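Local coordinates for protein putative methyltransferase (Porphyromonas gingivalis, PDB 3LL7) that is a putative methyltransferase, probably transferring a methyl group to a substrate, at residues 47-50 and 51-55; 9-12 and 13-17. One frame throughout, in Å; residues are numbered along the deposited sequence.

Contact 1 of 2, residues 47-50 and 51-55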
ATOM      1  N   GLN A  47      14.960 -21.344  -6.145  1.00 14.60           N
ATOM      2  CA  GLN A  47      15.176 -20.640  -4.866  1.00 14.09           C
ATOM      3  C   GLN A  47      16.358 -19.678  -4.954  1.00 14.28           C
ATOM      4  O   GLN A  47      16.257 -18.511  -4.532  1.00 15.72           O
ATOM      5  CB  GLN A  47      15.380 -21.608  -3.693  1.00 14.46           C
ATOM      6  CG  GLN A  47      14.167 -22.458  -3.358  1.00 14.99           C
ATOM      7  CD  GLN A  47      12.926 -21.626  -3.062  1.00 14.79           C
ATOM      8  OE1 GLN A  47      12.899 -20.886  -2.080  1.00 15.72           O
ATOM      9  NE2 GLN A  47      11.896 -21.744  -3.903  1.00 14.09           N
ATOM     10  N   ILE A  48      17.462 -20.144  -5.536  1.00 12.76           N
ATOM     11  CA  ILE A  48      18.615 -19.286  -5.749  1.00 11.55           C
ATOM     12  C   ILE A  48      18.265 -18.100  -6.664  1.00 12.64           C
ATOM     13  O   ILE A  48      18.576 -16.958  -6.319  1.00 11.72           O
ATOM     14  CB  ILE A  48      19.849 -20.085  -6.255  1.00 10.94           C
ATOM     15  CG1 ILE A  48      20.315 -21.038  -5.146  1.00  9.30           C
ATOM     16  CG2 ILE A  48      20.966 -19.141  -6.690  1.00  9.49           C
ATOM     17  CD1 ILE A  48      21.332 -22.114  -5.581  1.00  6.70           C
ATOM     18  N   GLU A  49      17.606 -18.370  -7.800  1.00 13.66           N
ATOM     19  CA  GLU A  49      17.258 -17.307  -8.783  1.00 15.02           C
ATOM     20  C   GLU A  49      16.502 -16.167  -8.134  1.00 15.38           C
ATOM     21  O   GLU A  49      16.781 -15.001  -8.410  1.00 15.86           O
ATOM     22  CB  GLU A  49      16.466 -17.847 -10.001  1.00 14.99           C
ATOM     23  CG  GLU A  49      16.384 -16.894 -11.245  1.00 16.63           C
ATOM     24  CD  GLU A  49      15.199 -15.897 -11.235  1.00 18.56           C
ATOM     25  OE1 GLU A  49      14.221 -16.109 -10.485  1.00 21.12           O
ATOM     26  OE2 GLU A  49      15.242 -14.883 -11.989  1.00 19.30           O
ATOM     27  N   LEU A  50      15.550 -16.488  -7.264  1.00 15.87           N
ATOM     28  CA  LEU A  50      14.661 -15.448  -6.745  1.00 17.04           C
ATOM     29  C   LEU A  50      15.113 -14.868  -5.407  1.00 17.47           C
ATOM     30  O   LEU A  50      14.475 -13.963  -4.886  1.00 17.87           O
ATOM     31  CB  LEU A  50      13.197 -15.939  -6.683  1.00 16.73           C
ATOM     32  CG  LEU A  50      12.821 -17.129  -5.807  1.00 16.37           C
ATOM     33  CD1 LEU A  50      12.925 -16.760  -4.328  1.00 16.43           C
ATOM     34  CD2 LEU A  50      11.408 -17.656  -6.137  1.00 15.63           C
ATOM     35  N   TRP A  51      16.209 -15.371  -4.846  1.00 17.61           N
ATOM     36  CA  TRP A  51      16.663 -14.839  -3.550  1.00 18.19           C
ATOM     37  C   TRP A  51      17.002 -13.337  -3.559  1.00 18.60           C
ATOM     38  O   TRP A  51      16.616 -12.621  -2.619  1.00 18.49           O
ATOM     39  CB  TRP A  51      17.814 -15.667  -2.947  1.00 18.76           C
ATOM     40  CG  TRP A  51      17.688 -15.767  -1.459  1.00 19.38           C
ATOM     41  CD1 TRP A  51      18.385 -15.056  -0.526  1.00 19.51           C
ATOM     42  CD2 TRP A  51      16.760 -16.589  -0.731  1.00 21.01           C
ATOM     43  NE1 TRP A  51      17.971 -15.401   0.738  1.00 18.66           N
ATOM     44  CE2 TRP A  51      16.967 -16.331   0.646  1.00 20.90           C
ATOM     45  CE3 TRP A  51      15.783 -17.529  -1.106  1.00 22.00           C
ATOM     46  CZ2 TRP A  51      16.236 -16.989   1.662  1.00 21.08           C
ATOM     47  CZ3 TRP A  51      15.048 -18.179  -0.094  1.00 23.95           C
ATOM     48  CH2 TRP A  51      15.284 -17.898   1.272  1.00 23.19           C
ATOM     49  N   PRO A  52      17.704 -12.842  -4.615  1.00 18.75           N
ATOM     50  CA  PRO A  52      17.942 -11.390  -4.645  1.00 19.25           C
ATOM     51  C   PRO A  52      16.640 -10.581  -4.603  1.00 19.86           C
ATOM     52  O   PRO A  52      16.568  -9.585  -3.871  1.00 20.23           O
ATOM     53  CB  PRO A  52      18.691 -11.178  -5.972  1.00 19.17           C
ATOM     54  CG  PRO A  52      19.382 -12.500  -6.218  1.00 18.66           C
ATOM     55  CD  PRO A  52      18.356 -13.515  -5.757  1.00 18.64           C
ATOM     56  N   ARG A  53      15.617 -11.025  -5.346  1.00 19.97           N
ATOM     57  CA  ARG A  53      14.318 -10.324  -5.377  1.00 20.54           C
ATOM     58  C   ARG A  53      13.548 -10.473  -4.069  1.00 19.98           C
ATOM     59  O   ARG A  53      12.830  -9.553  -3.673  1.00 20.09           O
ATOM     60  CB  ARG A  53      13.470 -10.741  -6.590  1.00 20.50           C
ATOM     61  CG  ARG A  53      14.009 -10.193  -7.938  1.00 23.24           C
ATOM     62  CD  ARG A  53      12.985 -10.308  -9.093  1.00 25.19           C
ATOM     63  NE  ARG A  53      12.548 -11.691  -9.342  1.00 24.86           N
ATOM     64  CZ  ARG A  53      13.241 -12.597 -10.034  1.00 24.42           C
ATOM     65  NH1 ARG A  53      14.426 -12.293 -10.551  1.00 25.31           N
ATOM     66  NH2 ARG A  53      12.752 -13.819 -10.204  1.00 24.39           N
ATOM     67  N   LEU A  54      13.695 -11.619  -3.399  1.00 19.44           N
ATOM     68  CA  LEU A  54      13.209 -11.782  -2.023  1.00 19.21           C
ATOM     69  C   LEU A  54      13.905 -10.835  -1.045  1.00 19.44           C
ATOM     70  O   LEU A  54      13.247 -10.240  -0.189  1.00 19.82           O
ATOM     71  CB  LEU A  54      13.362 -13.226  -1.517  1.00 19.08           C
ATOM     72  CG  LEU A  54      12.928 -13.515  -0.064  1.00 18.78           C
ATOM     73  CD1 LEU A  54      11.386 -13.434   0.119  1.00 16.13           C
ATOM     74  CD2 LEU A  54      13.417 -14.878   0.393  1.00 19.40           C
ATOM     75  N   ARG A  55      15.223 -10.705  -1.156  1.00 19.65           N
ATOM     76  CA  ARG A  55      15.970  -9.839  -0.235  1.00 20.12           C
ATOM     77  C   ARG A  55      15.546  -8.370  -0.333  1.00 19.93           C
ATOM     78  O   ARG A  55      15.437  -7.682   0.688  1.00 19.40           O
ATOM     79  CB  ARG A  55      17.487  -9.978  -0.425  1.00 20.39           C
ATOM     80  CG  ARG A  55      18.296  -9.316   0.700  1.00 22.60           C
ATOM     81  CD  ARG A  55      19.757  -9.744   0.697  1.00 25.91           C
ATOM     82  NE  ARG A  55      19.923 -11.137   1.117  1.00 28.86           N
ATOM     83  CZ  ARG A  55      20.303 -12.130   0.317  1.00 30.23           C
ATOM     84  NH1 ARG A  55      20.566 -11.904  -0.968  1.00 31.20           N
ATOM     85  NH2 ARG A  55      20.421 -13.358   0.802  1.00 30.35           N
TER
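Trp51 stands just before the kink in helix 38-57, and its backbone N points back to the carbonyl of Ile48, three residues earlier, in a hydrogen bond of 3.2 Å from N to O. The donor stands well above the carbonyl plane of Ile48, with a C=O...N angle of 114°, an i to i+3 bond, as in a 3-10 turn. The indole lies beside Gln47: the side-chain OE1 of Gln47 comes to the ring edge, 4.0 Å from CZ3 of Trp51, with amide and ring planes 72° apart. Both polar ends are held from outside, Gln47 NE2 by the carbonyl of Ile69 and Trp51 NE1 by that of Ala62. Pro52 has no N-H to offer to the turn before it, and its CD fits instead against the carbonyls, 3.4 Å from Glu49 O. This is the familiar way in which a proline bends a helix from within. Arg53 then reaches back over the kink to Glu49 in an i to i+4 salt bridge. Its guanidinium grips end-on, NH2 on OE1 of Glu49 at 2.7 Å and NH1 on OE2 of Glu49 at 3.1 Å. The OE1 atom is met on its syn side, whereas OE2 is approached from above the carboxylate, the two planes being turned 49° apart. Glu49 bends at its second side-chain torsion and Arg53 at its third, which folds the charged ends together. At Leu54 the regular pattern resumes, its N bonding Leu50 O at 2.9 Å, and its CD2 lies over one face of the Trp51 ring, offset toward its rim. Around this bend, helix 72-77 brings Arg72 against Glu49, Leu50 and Arg53 and Leu75 against Leu54, while helix 59-62 packs on Leu54 and helix 26-31 on Ile48 and Glu49.

Contact 2 of 2, residues 9-12 and 13-17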
ATOM      1  N   LYS A   9      10.044 -33.144   4.070  1.00 12.07           N
ATOM      2  CA  LYS A   9      11.413 -33.649   3.951  1.00 13.32           C
ATOM      3  C   LYS A   9      12.139 -33.067   2.713  1.00 11.79           C
ATOM      4  O   LYS A   9      13.311 -32.699   2.771  1.00 11.88           O
ATOM      5  CB  LYS A   9      11.344 -35.183   3.887  1.00 13.77           C
ATOM      6  CG  LYS A   9      12.689 -35.877   3.924  1.00 17.84           C
ATOM      7  CD  LYS A   9      12.423 -37.408   3.966  1.00 23.26           C
ATOM      8  CE  LYS A   9      13.570 -38.175   3.331  1.00 26.76           C
ATOM      9  NZ  LYS A   9      14.721 -38.144   4.259  1.00 28.52           N
ATOM     10  N   GLU A  10      11.429 -32.979   1.598  1.00 10.72           N
ATOM     11  CA  GLU A  10      11.994 -32.453   0.357  1.00 10.63           C
ATOM     12  C   GLU A  10      12.233 -30.951   0.439  1.00 10.42           C
ATOM     13  O   GLU A  10      13.264 -30.452  -0.043  1.00 10.42           O
ATOM     14  CB  GLU A  10      11.079 -32.771  -0.835  1.00 10.15           C
ATOM     15  CG  GLU A  10      10.998 -34.276  -1.180  1.00 10.49           C
ATOM     16  CD  GLU A  10       9.938 -34.560  -2.206  1.00 14.58           C
ATOM     17  OE1 GLU A  10       8.786 -34.167  -1.960  1.00 13.26           O
ATOM     18  OE2 GLU A  10      10.255 -35.161  -3.256  1.00 12.18           O
ATOM     19  N   ILE A  11      11.318 -30.229   1.102  1.00  9.48           N
ATOM     20  CA  ILE A  11      11.509 -28.775   1.291  1.00  9.09           C
ATOM     21  C   ILE A  11      12.727 -28.515   2.153  1.00  9.94           C
ATOM     22  O   ILE A  11      13.531 -27.655   1.829  1.00 10.07           O
ATOM     23  CB  ILE A  11      10.250 -28.107   1.900  1.00  9.65           C
ATOM     24  CG1 ILE A  11       9.109 -28.214   0.879  1.00  9.48           C
ATOM     25  CG2 ILE A  11      10.535 -26.608   2.264  1.00  9.47           C
ATOM     26  CD1 ILE A  11       7.705 -27.889   1.428  1.00 12.18           C
ATOM     27  N   LEU A  12      12.885 -29.281   3.222  1.00 10.57           N
ATOM     28  CA  LEU A  12      14.095 -29.155   4.021  1.00 11.52           C
ATOM     29  C   LEU A  12      15.364 -29.395   3.198  1.00 11.29           C
ATOM     30  O   LEU A  12      16.329 -28.637   3.344  1.00 12.58           O
ATOM     31  CB  LEU A  12      14.060 -30.076   5.237  1.00 11.61           C
ATOM     32  CG  LEU A  12      13.104 -29.673   6.364  1.00 15.04           C
ATOM     33  CD1 LEU A  12      12.844 -30.917   7.252  1.00 19.70           C
ATOM     34  CD2 LEU A  12      13.646 -28.502   7.189  1.00 18.89           C
ATOM     35  N   ALA A  13      15.371 -30.427   2.353  1.00 11.00           N
ATOM     36  CA  ALA A  13      16.537 -30.707   1.513  1.00 11.26           C
ATOM     37  C   ALA A  13      16.764 -29.575   0.535  1.00 10.86           C
ATOM     38  O   ALA A  13      17.894 -29.135   0.342  1.00  9.42           O
ATOM     39  CB  ALA A  13      16.375 -32.042   0.753  1.00 10.91           C
ATOM     40  N   ILE A  14      15.692 -29.109  -0.113  1.00  9.42           N
ATOM     41  CA  ILE A  14      15.852 -28.060  -1.119  1.00 10.86           C
ATOM     42  C   ILE A  14      16.455 -26.790  -0.516  1.00 10.98           C
ATOM     43  O   ILE A  14      17.370 -26.179  -1.114  1.00 10.27           O
ATOM     44  CB  ILE A  14      14.530 -27.786  -1.888  1.00 10.40           C
ATOM     45  CG1 ILE A  14      14.222 -28.985  -2.780  1.00  9.80           C
ATOM     46  CG2 ILE A  14      14.619 -26.465  -2.703  1.00 11.97           C
ATOM     47  CD1 ILE A  14      12.671 -29.092  -3.149  1.00 10.44           C
ATOM     48  N   THR A  15      15.986 -26.403   0.677  1.00 11.03           N
ATOM     49  CA  THR A  15      16.534 -25.211   1.320  1.00 11.38           C
ATOM     50  C   THR A  15      17.973 -25.433   1.806  1.00 11.82           C
ATOM     51  O   THR A  15      18.780 -24.497   1.754  1.00 10.07           O
ATOM     52  CB  THR A  15      15.658 -24.714   2.492  1.00 12.70           C
ATOM     53  OG1 THR A  15      15.496 -25.761   3.451  1.00 14.42           O
ATOM     54  CG2 THR A  15      14.260 -24.330   1.996  1.00 12.53           C
ATOM     55  N   ARG A  16      18.279 -26.641   2.299  1.00 10.84           N
ATOM     56  CA  ARG A  16      19.687 -26.969   2.655  1.00 11.44           C
ATOM     57  C   ARG A  16      20.588 -26.867   1.399  1.00 11.38           C
ATOM     58  O   ARG A  16      21.671 -26.259   1.444  1.00 12.52           O
ATOM     59  CB  ARG A  16      19.730 -28.338   3.360  1.00 10.86           C
ATOM     60  CG  ARG A  16      21.113 -29.039   3.529  1.00 13.53           C
ATOM     61  CD  ARG A  16      20.927 -30.386   4.268  1.00 17.87           C
ATOM     62  NE  ARG A  16      20.122 -31.354   3.510  1.00 20.15           N
ATOM     63  CZ  ARG A  16      20.605 -32.140   2.543  1.00 22.62           C
ATOM     64  NH1 ARG A  16      19.798 -33.008   1.918  1.00 19.98           N
ATOM     65  NH2 ARG A  16      21.909 -32.105   2.237  1.00 20.24           N
ATOM     66  N   TRP A  17      20.137 -27.424   0.267  1.00 10.62           N
ATOM     67  CA  TRP A  17      20.947 -27.356  -0.963  1.00 10.37           C
ATOM     68  C   TRP A  17      21.082 -25.913  -1.508  1.00 11.35           C
ATOM     69  O   TRP A  17      22.163 -25.525  -1.970  1.00 10.58           O
ATOM     70  CB  TRP A  17      20.361 -28.248  -2.049  1.00 10.34           C
ATOM     71  CG  TRP A  17      20.517 -29.739  -1.792  1.00  8.77           C
ATOM     72  CD1 TRP A  17      21.637 -30.408  -1.312  1.00 10.66           C
ATOM     73  CD2 TRP A  17      19.536 -30.734  -2.060  1.00  9.56           C
ATOM     74  NE1 TRP A  17      21.363 -31.767  -1.245  1.00 12.75           N
ATOM     75  CE2 TRP A  17      20.091 -31.986  -1.709  1.00 11.29           C
ATOM     76  CE3 TRP A  17      18.226 -30.682  -2.563  1.00  9.33           C
ATOM     77  CZ2 TRP A  17      19.371 -33.197  -1.830  1.00 11.11           C
ATOM     78  CZ3 TRP A  17      17.494 -31.888  -2.690  1.00 10.67           C
ATOM     79  CH2 TRP A  17      18.083 -33.130  -2.330  1.00 11.25           C
TER
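Ala13 begins the turn by giving its backbone N to Lys9 O, at 3.1 Å, the first of four successive i to i+4 hydrogen bonds in helix 8-20. Ile14 N follows with Glu10 O, where N and O are 2.8 Å apart, then Thr15 N with Ile11 O and Arg16 N with Leu12 O, both N-to-O distances being 3.0 Å. Carbonyls 9 to 12 are thus each met by one amide. Thr15 adds a hydroxyl: with OG1 between its own backbone N and carbonyl carbon (chi1 57°), it is turned back toward the preceding turn, 3.0 Å from Leu12 O and 3.2 Å from Ile11 O. The same torsion sets Thr15 CG2 3.4 Å from Ile11 O and 4.4 Å from Ile11 CG2. On another side of the helix, CG1 of Ile14 lies 3.2 Å from Glu10 O, so hydrocarbon shields the oxygen that Ile14 N already holds. The carboxylate of Glu10 leads away from this turn; OE2 bonds Tyr40 OH and OE1 bonds the backbone N of Asp7. The local chemistry is therefore chiefly backbone pairing, with the threonine hydroxyl placed close to two carbonyl oxygens already met by amides, while one carboxylate oxygen of Glu10 links to helix 38-57 through Tyr40 and the other holds the chain just ahead of its own helix.

Overall arrangement
Contact 2 comes first along the chain, on helix 8-20, and contact 1 follows on the later part of helix 38-57. Their centres lie about 16 Å apart, and both sit toward the same side of the chain, about 33 and 22 Å from its centre respectively. They meet directly where CG of Gln47 packs against CG2 of Ile14 at 4.1 Å, so the two helices share one apolar interface; Tyr68 joins them too, touching both Ile11 and Gln47. The pair thus belongs to a small helical N-terminal region, which reaches helix 125-138 through Ile11 and Leu12; that helix joins strands 117-122 and 144-149 of the larger mixed sheet, probably the methyltransferase core.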